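Local coordinates for protein prolyl-tRNA synthetase (Giardia lamblia ATCC 50803, PDB 3IAL) that probably joins L-proline to tRNA(Pro) at the expense of ATP, as a class II aminoacyl-tRNA synthetase, and here holds the prolyl-adenylate intermediate, at residues L143-H154 with R166-C176; T196-F204 with V277-H285. All coordinates share one frame; numbering follows the deposited sequence.

Contact 1: L143-H154 with R166-C176; sequences LKIHQTCTIFRH and REIHWNEAHCC. With PR8 (5'-O-[(R)-hydroxy{[(2S)-pyrrolidin-2-ylcarbonyl]oxy}phosphoryl]adenosine), chain H.
CG1 of Ile151 (chi1 50°) and CG of Trp170 each stand between the backbone N and the carbonyl carbon, which brings the isoleucine branch over the indole. CD1 of Ile151 sits 3.4 Å from the centroid of the Trp170 six-membered ring, 7° off its normal, a CH-pi contact; the opposite face carries CB of Glu172. SG of Cys149 lies at the edge of the five-membered ring. The same choice of chi1 in Gln147 and Glu172, with both chains extended beyond CG, lays the two side by side. NE2 of Gln147 donates to OE1 of Glu172 at 3.0 Å; the amide and carboxylate planes are 61° apart, and the donor comes from above the carboxylate. OE1 also bonds Ser123, while OE2 receives NE2 of His174 at 2.8 Å on its anti side, tilted out of the carboxylate plane, so both oxygens are gripped, probably fixing the carboxylate's rotation. OE1 of Gln147 is bonded to Phe79 N.

The face opposite Trp170 and Glu172 carries His146, Thr148, Thr150, Glu167 and Asn171. ND2 of Asn171 spends its two N-H bonds on ND1 of His146 (3.1 Å) and OG1 of Thr148 (3.0 Å), both in the amide plane; Glu66 also bonds that hydroxyl. OG1 of Thr150 donates to OE2 of Glu167 at 2.7 Å, and the same oxygen is hydrogen-bonded to OG1 of Thr81 of the second subunit.

Hydrogen-bonded and non-hydrogen-bonded pairs alternate unbroken from Leu143-Cys176 to Phe152-Glu167, defining two antiparallel strands. Ile168 CG2 packs 3.4 Å from C2 of the adenine, Arg153 NH1 lies 3.7 Å from its N7, and Trp170, Glu172 and His174 line the prolyl end. Such a loop-linked pair facing prolyl-adenylate is consistent with motif 2 of class II synthetases.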
loop_
_atom_site.group_PDB
_atom_site.type_symbol
_atom_site.label_atom_id
_atom_site.label_comp_id
_atom_site.label_asym_id
_atom_site.label_seq_id
_atom_site.Cartn_x
_atom_site.Cartn_y
_atom_site.Cartn_z
ATOM N N LEU B 143 -18.970 -7.307 10.106
ATOM C CA LEU B 143 -17.835 -6.419 10.254
ATOM C C LEU B 143 -16.708 -7.115 9.504
ATOM O O LEU B 143 -16.257 -8.191 9.909
ATOM C CB LEU B 143 -17.513 -6.217 11.745
ATOM C CG LEU B 143 -16.350 -5.296 12.130
ATOM C CD1 LEU B 143 -16.207 -4.113 11.181
ATOM C CD2 LEU B 143 -16.506 -4.814 13.576
ATOM N N LYS B 144 -16.312 -6.528 8.378
ATOM C CA LYS B 144 -15.385 -7.156 7.439
ATOM C C LYS B 144 -14.227 -6.220 7.150
ATOM O O LYS B 144 -14.421 -5.142 6.586
ATOM C CB LYS B 144 -16.110 -7.491 6.129
ATOM C CG LYS B 144 -17.390 -8.308 6.293
ATOM C CD LYS B 144 -17.860 -8.879 4.962
ATOM C CE LYS B 144 -19.206 -9.557 5.076
ATOM N NZ LYS B 144 -19.632 -10.195 3.804
ATOM N N ILE B 145 -13.018 -6.627 7.530
ATOM C CA ILE B 145 -11.848 -5.807 7.292
ATOM C C ILE B 145 -10.700 -6.611 6.694
ATOM O O ILE B 145 -10.757 -7.825 6.617
ATOM C CB ILE B 145 -11.407 -5.057 8.578
ATOM C CG1 ILE B 145 -11.162 -6.010 9.755
ATOM C CG2 ILE B 145 -12.478 -4.010 8.980
ATOM C CD1 ILE B 145 -9.865 -6.760 9.718
ATOM N N HIS B 146 -9.672 -5.909 6.234
ATOM C CA HIS B 146 -8.452 -6.547 5.779
ATOM C C HIS B 146 -7.327 -5.533 5.828
ATOM O O HIS B 146 -7.581 -4.332 5.835
ATOM C CB HIS B 146 -8.610 -7.096 4.359
ATOM C CG HIS B 146 -8.742 -6.039 3.319
ATOM N ND1 HIS B 146 -7.666 -5.574 2.592
ATOM C CD2 HIS B 146 -9.816 -5.337 2.895
ATOM C CE1 HIS B 146 -8.078 -4.638 1.756
ATOM N NE2 HIS B 146 -9.376 -4.467 1.925
ATOM N N GLN B 147 -6.094 -6.025 5.873
ATOM C CA GLN B 147 -4.923 -5.167 5.845
ATOM C C GLN B 147 -3.787 -5.808 5.063
ATOM O O GLN B 147 -3.621 -7.022 5.064
ATOM C CB GLN B 147 -4.453 -4.829 7.253
ATOM C CG GLN B 147 -3.948 -6.006 8.065
ATOM C CD GLN B 147 -3.527 -5.585 9.456
ATOM O OE1 GLN B 147 -3.745 -4.439 9.853
ATOM N NE2 GLN B 147 -2.930 -6.514 10.212
ATOM N N THR B 148 -3.025 -4.961 4.387
ATOM C CA THR B 148 -1.845 -5.364 3.652
ATOM C C THR B 148 -0.702 -4.856 4.489
ATOM O O THR B 148 -0.644 -3.670 4.798
ATOM C CB THR B 148 -1.800 -4.700 2.274
ATOM O OG1 THR B 148 -2.878 -5.205 1.484
ATOM C CG2 THR B 148 -0.457 -4.958 1.584
ATOM N N CYS B 149 0.188 -5.752 4.879
ATOM C CA CYS B 149 1.254 -5.402 5.811
ATOM C C CYS B 149 2.270 -6.531 5.820
ATOM O O CYS B 149 2.165 -7.471 5.032
ATOM C CB CYS B 149 0.690 -5.191 7.224
ATOM S SG CYS B 149 0.051 -6.719 8.019
ATOM N N THR B 150 3.244 -6.444 6.719
ATOM C CA THR B 150 4.167 -7.545 6.920
ATOM C C THR B 150 3.897 -8.178 8.279
ATOM O O THR B 150 3.438 -7.500 9.216
ATOM C CB THR B 150 5.642 -7.119 6.751
ATOM O OG1 THR B 150 6.099 -6.381 7.893
ATOM C CG2 THR B 150 5.808 -6.282 5.495
ATOM N N ILE B 151 4.131 -9.488 8.350
ATOM C CA ILE B 151 4.103 -10.247 9.599
ATOM C C ILE B 151 5.495 -10.838 9.809
ATOM O O ILE B 151 6.342 -10.773 8.902
ATOM C CB ILE B 151 3.032 -11.363 9.581
ATOM C CG1 ILE B 151 3.150 -12.227 8.316
ATOM C CG2 ILE B 151 1.628 -10.754 9.696
ATOM C CD1 ILE B 151 2.488 -13.611 8.453
ATOM N N PHE B 152 5.729 -11.408 10.992
ATOM C CA PHE B 152 7.070 -11.839 11.406
ATOM C C PHE B 152 7.069 -13.256 11.996
ATOM O O PHE B 152 6.301 -13.545 12.907
ATOM C CB PHE B 152 7.647 -10.847 12.424
ATOM C CG PHE B 152 7.778 -9.439 11.894
ATOM C CD1 PHE B 152 8.989 -8.985 11.380
ATOM C CD2 PHE B 152 6.695 -8.574 11.909
ATOM C CE1 PHE B 152 9.115 -7.694 10.891
ATOM C CE2 PHE B 152 6.810 -7.265 11.415
ATOM C CZ PHE B 152 8.018 -6.828 10.906
ATOM N N ARG B 153 7.928 -14.128 11.465
ATOM C CA ARG B 153 8.030 -15.519 11.914
ATOM C C ARG B 153 9.489 -15.881 12.170
ATOM O O ARG B 153 10.255 -16.090 11.228
ATOM C CB ARG B 153 7.461 -16.474 10.857
ATOM C CG ARG B 153 6.040 -16.189 10.401
ATOM C CD ARG B 153 5.013 -16.865 11.255
ATOM N NE ARG B 153 3.654 -16.496 10.855
ATOM C CZ ARG B 153 2.838 -17.213 10.080
ATOM N NH1 ARG B 153 3.203 -18.387 9.579
ATOM N NH2 ARG B 153 1.624 -16.746 9.810
ATOM N N HIS B 154 9.865 -15.976 13.440
ATOM C CA HIS B 154 11.255 -16.231 13.828
ATOM C C HIS B 154 11.786 -17.615 13.467
ATOM O O HIS B 154 12.937 -17.733 13.050
ATOM C CB HIS B 154 11.449 -16.028 15.332
ATOM C CG HIS B 154 12.703 -16.646 15.859
ATOM N ND1 HIS B 154 13.953 -16.125 15.606
ATOM C CD2 HIS B 154 12.903 -17.753 16.615
ATOM C CE1 HIS B 154 14.868 -16.881 16.185
ATOM N NE2 HIS B 154 14.257 -17.872 16.809
ATOM N N ARG B 166 11.342 -14.670 6.985
ATOM C CA ARG B 166 11.075 -14.366 8.387
ATOM C C ARG B 166 10.287 -13.064 8.550
ATOM O O ARG B 166 9.592 -12.901 9.549
ATOM C CB ARG B 166 12.366 -14.354 9.195
ATOM C CG ARG B 166 12.922 -15.764 9.414
ATOM C CD ARG B 166 14.304 -15.753 10.023
ATOM N NE ARG B 166 14.296 -15.448 11.446
ATOM C CZ ARG B 166 15.259 -14.786 12.101
ATOM N NH1 ARG B 166 16.329 -14.296 11.477
ATOM N NH2 ARG B 166 15.136 -14.589 13.402
ATOM N N GLU B 167 10.400 -12.153 7.584
ATOM C CA GLU B 167 9.432 -11.056 7.439
ATOM C C GLU B 167 8.660 -11.253 6.144
ATOM O O GLU B 167 9.231 -11.280 5.067
ATOM C CB GLU B 167 10.100 -9.680 7.464
ATOM C CG GLU B 167 9.138 -8.549 7.124
ATOM C CD GLU B 167 9.622 -7.177 7.571
ATOM O OE1 GLU B 167 10.808 -7.039 7.918
ATOM O OE2 GLU B 167 8.801 -6.232 7.574
ATOM N N ILE B 168 7.345 -11.372 6.270
ATOM C CA ILE B 168 6.498 -11.798 5.180
ATOM C C ILE B 168 5.495 -10.708 4.821
ATOM O O ILE B 168 4.654 -10.342 5.637
ATOM C CB ILE B 168 5.718 -13.067 5.575
ATOM C CG1 ILE B 168 6.648 -14.115 6.201
ATOM C CG2 ILE B 168 4.971 -13.647 4.353
ATOM C CD1 ILE B 168 5.922 -15.056 7.163
ATOM N N HIS B 169 5.569 -10.213 3.586
ATOM C CA HIS B 169 4.592 -9.255 3.088
ATOM C C HIS B 169 3.333 -10.037 2.734
ATOM O O HIS B 169 3.406 -11.095 2.089
ATOM C CB HIS B 169 5.156 -8.505 1.880
ATOM C CG HIS B 169 4.362 -7.302 1.486
ATOM N ND1 HIS B 169 3.521 -7.291 0.390
ATOM C CD2 HIS B 169 4.274 -6.071 2.045
ATOM C CE1 HIS B 169 2.949 -6.103 0.296
ATOM N NE2 HIS B 169 3.387 -5.345 1.285
ATOM N N TRP B 170 2.179 -9.554 3.187
ATOM C CA TRP B 170 0.940 -10.289 2.968
ATOM C C TRP B 170 -0.298 -9.420 3.074
ATOM O O TRP B 170 -0.209 -8.250 3.423
ATOM C CB TRP B 170 0.868 -11.496 3.925
ATOM C CG TRP B 170 0.242 -11.298 5.303
ATOM C CD1 TRP B 170 0.020 -10.128 5.972
ATOM C CD2 TRP B 170 -0.178 -12.346 6.186
ATOM N NE1 TRP B 170 -0.539 -10.384 7.198
ATOM C CE2 TRP B 170 -0.665 -11.739 7.356
ATOM C CE3 TRP B 170 -0.192 -13.743 6.094
ATOM C CZ2 TRP B 170 -1.179 -12.477 8.418
ATOM C CZ3 TRP B 170 -0.707 -14.477 7.150
ATOM C CH2 TRP B 170 -1.192 -13.840 8.296
ATOM N N ASN B 171 -1.448 -10.016 2.773
ATOM C CA ASN B 171 -2.735 -9.434 3.113
ATOM C C ASN B 171 -3.533 -10.438 3.927
ATOM O O ASN B 171 -3.581 -11.631 3.587
ATOM C CB ASN B 171 -3.489 -9.005 1.851
ATOM C CG ASN B 171 -4.894 -8.467 2.145
ATOM O OD1 ASN B 171 -5.804 -9.232 2.446
ATOM N ND2 ASN B 171 -5.075 -7.153 2.017
ATOM N N GLU B 172 -4.126 -9.948 5.018
ATOM C CA GLU B 172 -5.007 -10.743 5.871
ATOM C C GLU B 172 -6.366 -10.064 6.018
ATOM O O GLU B 172 -6.446 -8.885 6.364
ATOM C CB GLU B 172 -4.381 -10.981 7.254
ATOM C CG GLU B 172 -4.058 -9.729 8.074
ATOM C CD GLU B 172 -3.310 -10.052 9.366
ATOM O OE1 GLU B 172 -2.288 -9.389 9.665
ATOM O OE2 GLU B 172 -3.751 -10.971 10.089
ATOM N N ALA B 173 -7.418 -10.817 5.710
ATOM C CA ALA B 173 -8.802 -10.402 5.879
ATOM C C ALA B 173 -9.379 -11.116 7.097
ATOM O O ALA B 173 -9.084 -12.292 7.309
ATOM C CB ALA B 173 -9.602 -10.778 4.645
ATOM N N HIS B 174 -10.196 -10.406 7.879
ATOM C CA HIS B 174 -10.846 -10.943 9.084
ATOM C C HIS B 174 -12.280 -10.413 9.125
ATOM O O HIS B 174 -12.497 -9.189 9.051
ATOM C CB HIS B 174 -10.123 -10.488 10.361
ATOM C CG HIS B 174 -8.706 -10.960 10.470
ATOM N ND1 HIS B 174 -8.337 -12.049 11.234
ATOM C CD2 HIS B 174 -7.561 -10.479 9.924
ATOM C CE1 HIS B 174 -7.030 -12.224 11.142
ATOM N NE2 HIS B 174 -6.533 -11.287 10.351
ATOM N N CYS B 175 -13.253 -11.320 9.224
ATOM C CA CYS B 175 -14.656 -10.932 9.244
ATOM C C CYS B 175 -15.385 -11.542 10.416
ATOM O O CYS B 175 -15.120 -12.680 10.806
ATOM C CB CYS B 175 -15.360 -11.345 7.958
ATOM S SG CYS B 175 -14.637 -10.658 6.463
ATOM N N CYS B 176 -16.316 -10.765 10.952
ATOM C CA CYS B 176 -17.123 -11.143 12.086
ATOM C C CYS B 176 -18.571 -11.263 11.610
ATOM O O CYS B 176 -19.099 -10.346 10.970
ATOM C CB CYS B 176 -16.984 -10.071 13.157
ATOM S SG CYS B 176 -17.693 -10.464 14.739
HETATM C C PR8 H . -3.371 -17.363 8.334
HETATM N N PR8 H . -4.202 -15.554 9.703
HETATM O O PR8 H . -2.269 -17.019 8.766
HETATM P P PR8 H . -2.251 -19.081 6.929
HETATM N N1 PR8 H . 6.766 -17.072 3.924
HETATM C C2 PR8 H . 5.954 -16.636 2.967
HETATM N N3 PR8 H . 4.632 -16.820 3.019
HETATM C C4 PR8 H . 4.065 -17.458 4.041
HETATM C C5 PR8 H . 4.885 -17.938 5.057
HETATM C C6 PR8 H . 6.260 -17.730 4.984
HETATM N N6 PR8 H . 7.058 -18.176 5.955
HETATM N N7 PR8 H . 4.103 -18.530 5.952
HETATM C C8 PR8 H . 2.843 -18.432 5.524
HETATM N N9 PR8 H . 2.810 -17.785 4.351
HETATM C CA PR8 H . -4.625 -16.597 8.753
HETATM C CB PR8 H . -5.196 -15.884 7.538
HETATM C CD PR8 H . -4.783 -14.293 9.257
HETATM C CG PR8 H . -4.771 -14.421 7.728
HETATM C "C1'" PR8 H . 1.564 -17.496 3.570
HETATM O O10 PR8 H . -3.605 -18.415 7.503
HETATM O O1P PR8 H . -1.505 -19.863 7.948
HETATM C "C2'" PR8 H . 0.914 -18.777 2.994
HETATM O "O2'" PR8 H . 0.430 -18.526 1.666
HETATM O O2P PR8 H . -2.734 -20.034 5.730
HETATM C "C3'" PR8 H . -0.291 -18.970 3.885
HETATM O "O3'" PR8 H . -1.298 -19.721 3.203
HETATM C "C4'" PR8 H . -0.698 -17.512 3.989
HETATM O "O4'" PR8 H . 0.537 -16.907 4.431
HETATM C "C5'" PR8 H . -1.816 -17.379 5.000
HETATM O "O5'" PR8 H . -1.406 -17.892 6.252
#

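Contact 2: T196-F204 with V277-H285; sequences TIFSDELCF and VLACALSIH
Phe204 lays its ring against helix 276-285, with CB of Cys280 over one face, 3.9 Å from the centroid and 23° off the normal, a CH-pi contact. SG of Cys280 stands obliquely to the same ring. CD1 of Ile284 reaches CB of Phe204 at 3.8 Å, the two side chains crossing at about a right angle, and CE2 of the ring comes near CB of Ala281. Val277 forms the other apolar focus: its CG2 lies 3.7 Å from CE1 of Phe198, and its CG1 is 3.4 Å from CD1 of Leu202, tighter than usual van der Waals contact.

One polar bond joins the segments. NE2 of His285 donates to the backbone O of Leu202 at 2.8 Å with an angle of 163° at the hydrogen, and the acceptor lies in the imidazole plane. Cys203 O is also near the ring edge, but its angle to NE2 is too poor for a hydrogen bond.

Behind these groups, the helix end sets the positions. Cys203 leaves helical geometry with positive phi (56°), turning the chain so that Phe204 comes back beneath the last turn. There its N bonds Phe198 O at 3.0 Å, and its O accepts from OG of Ser199 at 2.8 Å. Phe198 O lies over the ring face opposite Cys280, so the ring is sandwiched between Phe198 O of its own segment and CB of Cys280. Beyond them, Thr238 touches Phe198, Val277 and Cys280, while Val228 packs on Phe204, Cys280 and Ile284.

This is buried apolar packing inside the class II core, in which the C-terminal end of helix 180-201 and the turn after it dock on helix 276-285, beside strands 222-229 and 235-245.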
loop_
_atom_site.group_PDB
_atom_site.type_symbol
_atom_site.label_atom_id
_atom_site.label_comp_id
_atom_site.label_asym_id
_atom_site.label_seq_id
_atom_site.Cartn_x
_atom_site.Cartn_y
_atom_site.Cartn_z
ATOM N N THR B 196 -10.010 -15.062 -8.980
ATOM C CA THR B 196 -9.712 -13.861 -9.753
ATOM C C THR B 196 -8.218 -13.539 -9.782
ATOM O O THR B 196 -7.662 -13.233 -10.839
ATOM C CB THR B 196 -10.445 -12.624 -9.186
ATOM O OG1 THR B 196 -11.857 -12.861 -9.208
ATOM C CG2 THR B 196 -10.118 -11.386 -10.009
ATOM N N ILE B 197 -7.570 -13.582 -8.624
ATOM C CA ILE B 197 -6.149 -13.226 -8.555
ATOM C C ILE B 197 -5.299 -14.288 -9.226
ATOM O O ILE B 197 -4.508 -13.989 -10.122
ATOM C CB ILE B 197 -5.651 -13.064 -7.104
ATOM C CG1 ILE B 197 -6.371 -11.918 -6.400
ATOM C CG2 ILE B 197 -4.146 -12.809 -7.077
ATOM C CD1 ILE B 197 -6.249 -11.977 -4.866
ATOM N N PHE B 198 -5.466 -15.530 -8.782
ATOM C CA PHE B 198 -4.587 -16.634 -9.185
ATOM C C PHE B 198 -4.787 -17.005 -10.660
ATOM O O PHE B 198 -3.817 -17.142 -11.409
ATOM C CB PHE B 198 -4.873 -17.884 -8.348
ATOM C CG PHE B 198 -4.404 -17.819 -6.902
ATOM C CD1 PHE B 198 -4.213 -16.615 -6.232
ATOM C CD2 PHE B 198 -4.204 -19.008 -6.199
ATOM C CE1 PHE B 198 -3.809 -16.599 -4.886
ATOM C CE2 PHE B 198 -3.792 -19.000 -4.868
ATOM C CZ PHE B 198 -3.599 -17.791 -4.208
ATOM N N SER B 199 -6.047 -17.189 -11.059
ATOM C CA SER B 199 -6.383 -17.752 -12.377
ATOM C C SER B 199 -6.709 -16.706 -13.451
ATOM O O SER B 199 -6.071 -16.689 -14.499
ATOM C CB SER B 199 -7.532 -18.756 -12.247
ATOM O OG SER B 199 -7.110 -19.895 -11.507
ATOM N N ASP B 200 -7.685 -15.838 -13.201
ATOM C CA ASP B 200 -8.071 -14.838 -14.205
ATOM C C ASP B 200 -6.918 -13.884 -14.515
ATOM O O ASP B 200 -6.722 -13.503 -15.672
ATOM C CB ASP B 200 -9.287 -14.015 -13.760
ATOM C CG ASP B 200 -10.547 -14.851 -13.571
ATOM O OD1 ASP B 200 -10.564 -16.058 -13.891
ATOM O OD2 ASP B 200 -11.544 -14.281 -13.098
ATOM N N GLU B 201 -6.158 -13.502 -13.488
ATOM C CA GLU B 201 -5.104 -12.498 -13.645
ATOM C C GLU B 201 -3.682 -13.077 -13.732
ATOM O O GLU B 201 -2.934 -12.716 -14.643
ATOM C CB GLU B 201 -5.212 -11.443 -12.542
ATOM C CG GLU B 201 -6.518 -10.621 -12.625
ATOM C CD GLU B 201 -6.591 -9.721 -13.860
ATOM O OE1 GLU B 201 -5.616 -9.004 -14.149
ATOM O OE2 GLU B 201 -7.638 -9.719 -14.534
ATOM N N LEU B 202 -3.314 -13.982 -12.827
ATOM C CA LEU B 202 -1.959 -14.557 -12.841
ATOM C C LEU B 202 -1.853 -15.859 -13.614
ATOM O O LEU B 202 -0.781 -16.448 -13.673
ATOM C CB LEU B 202 -1.417 -14.743 -11.420
ATOM C CG LEU B 202 -1.284 -13.442 -10.636
ATOM C CD1 LEU B 202 -0.865 -13.760 -9.202
ATOM C CD2 LEU B 202 -0.310 -12.470 -11.319
ATOM N N CYS B 203 -2.959 -16.294 -14.216
ATOM C CA CYS B 203 -2.957 -17.423 -15.148
ATOM C C CYS B 203 -2.394 -18.738 -14.618
ATOM O O CYS B 203 -1.783 -19.489 -15.379
ATOM C CB CYS B 203 -2.201 -17.039 -16.423
ATOM S SG CYS B 203 -2.829 -15.568 -17.216
ATOM N N PHE B 204 -2.591 -19.029 -13.334
ATOM C CA PHE B 204 -2.231 -20.350 -12.790
ATOM C C PHE B 204 -3.339 -20.933 -11.906
ATOM O O PHE B 204 -4.327 -20.269 -11.604
ATOM C CB PHE B 204 -0.871 -20.320 -12.069
ATOM C CG PHE B 204 -0.892 -19.634 -10.726
ATOM C CD1 PHE B 204 -1.249 -20.330 -9.581
ATOM C CD2 PHE B 204 -0.537 -18.292 -10.609
ATOM C CE1 PHE B 204 -1.263 -19.701 -8.336
ATOM C CE2 PHE B 204 -0.555 -17.653 -9.365
ATOM C CZ PHE B 204 -0.915 -18.357 -8.232
ATOM N N VAL B 277 2.132 -16.054 -3.610
ATOM C CA VAL B 277 1.335 -15.908 -4.835
ATOM C C VAL B 277 2.251 -15.478 -5.991
ATOM O O VAL B 277 2.208 -16.068 -7.079
ATOM C CB VAL B 277 0.196 -14.884 -4.667
ATOM C CG1 VAL B 277 -0.639 -14.779 -5.946
ATOM C CG2 VAL B 277 -0.699 -15.247 -3.482
ATOM N N LEU B 278 3.088 -14.468 -5.732
ATOM C CA LEU B 278 4.090 -14.014 -6.695
ATOM C C LEU B 278 5.075 -15.144 -7.009
ATOM O O LEU B 278 5.378 -15.395 -8.171
ATOM C CB LEU B 278 4.830 -12.778 -6.171
ATOM C CG LEU B 278 5.900 -12.144 -7.066
ATOM C CD1 LEU B 278 5.291 -11.679 -8.382
ATOM C CD2 LEU B 278 6.604 -10.981 -6.350
ATOM N N ALA B 279 5.552 -15.835 -5.980
ATOM C CA ALA B 279 6.420 -16.998 -6.181
ATOM C C ALA B 279 5.818 -17.968 -7.208
ATOM O O ALA B 279 6.515 -18.405 -8.127
ATOM C CB ALA B 279 6.680 -17.712 -4.869
ATOM N N CYS B 280 4.532 -18.283 -7.055
ATOM C CA CYS B 280 3.831 -19.208 -7.964
ATOM C C CYS B 280 3.801 -18.705 -9.410
ATOM O O CYS B 280 4.218 -19.407 -10.322
ATOM C CB CYS B 280 2.397 -19.463 -7.493
ATOM S SG CYS B 280 2.257 -20.499 -6.027
ATOM N N ALA B 281 3.315 -17.484 -9.599
ATOM C CA ALA B 281 3.204 -16.871 -10.926
ATOM C C ALA B 281 4.544 -16.827 -11.652
ATOM O O ALA B 281 4.610 -17.101 -12.849
ATOM C CB ALA B 281 2.644 -15.477 -10.809
ATOM N N LEU B 282 5.610 -16.482 -10.933
ATOM C CA LEU B 282 6.928 -16.378 -11.563
ATOM C C LEU B 282 7.455 -17.764 -11.914
ATOM O O LEU B 282 8.002 -17.971 -12.994
ATOM C CB LEU B 282 7.923 -15.650 -10.661
ATOM C CG LEU B 282 7.601 -14.196 -10.271
ATOM C CD1 LEU B 282 8.753 -13.647 -9.464
ATOM C CD2 LEU B 282 7.301 -13.287 -11.462
ATOM N N SER B 283 7.259 -18.705 -10.997
ATOM C CA SER B 283 7.881 -20.020 -11.084
ATOM C C SER B 283 7.234 -20.885 -12.156
ATOM O O SER B 283 7.923 -21.588 -12.904
ATOM C CB SER B 283 7.810 -20.726 -9.727
ATOM O OG SER B 283 8.612 -20.062 -8.751
ATOM N N ILE B 284 5.908 -20.823 -12.222
ATOM C CA ILE B 284 5.136 -21.664 -13.119
ATOM C C ILE B 284 5.271 -21.221 -14.577
ATOM O O ILE B 284 5.391 -22.058 -15.472
ATOM C CB ILE B 284 3.659 -21.694 -12.715
ATOM C CG1 ILE B 284 3.510 -22.394 -11.357
ATOM C CG2 ILE B 284 2.837 -22.405 -13.789
ATOM C CD1 ILE B 284 2.113 -22.365 -10.768
ATOM N N HIS B 285 5.271 -19.911 -14.803
ATOM C CA HIS B 285 5.352 -19.361 -16.154
ATOM C C HIS B 285 6.778 -19.214 -16.669
ATOM O O HIS B 285 6.978 -19.127 -17.864
ATOM C CB HIS B 285 4.655 -17.999 -16.212
ATOM C CG HIS B 285 3.209 -18.060 -15.843
ATOM N ND1 HIS B 285 2.333 -18.941 -16.443
ATOM C CD2 HIS B 285 2.480 -17.353 -14.947
ATOM C CE1 HIS B 285 1.131 -18.773 -15.931
ATOM N NE2 HIS B 285 1.194 -17.821 -15.017
#

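How the contacts relate
Both contacts are buried and fall within the class II core range, yet they join different elements: contact 1 pairs two strands of the active-site sheet, contact 2 packs a helix end and its turn on another helix. Contact 1 closes before contact 2 opens, with helix 180-201 following strand 167-177; their centres are 20 Å apart and they do not touch. Contact 1 combines continuous backbone pairing with polar side chains on both faces, those of one face lining the ligand pocket and the other reaching the second subunit. Contact 2 is chiefly apolar, with one histidine-to-carbonyl hydrogen bond between its segments, and buries 402 Å² against 1251 Å².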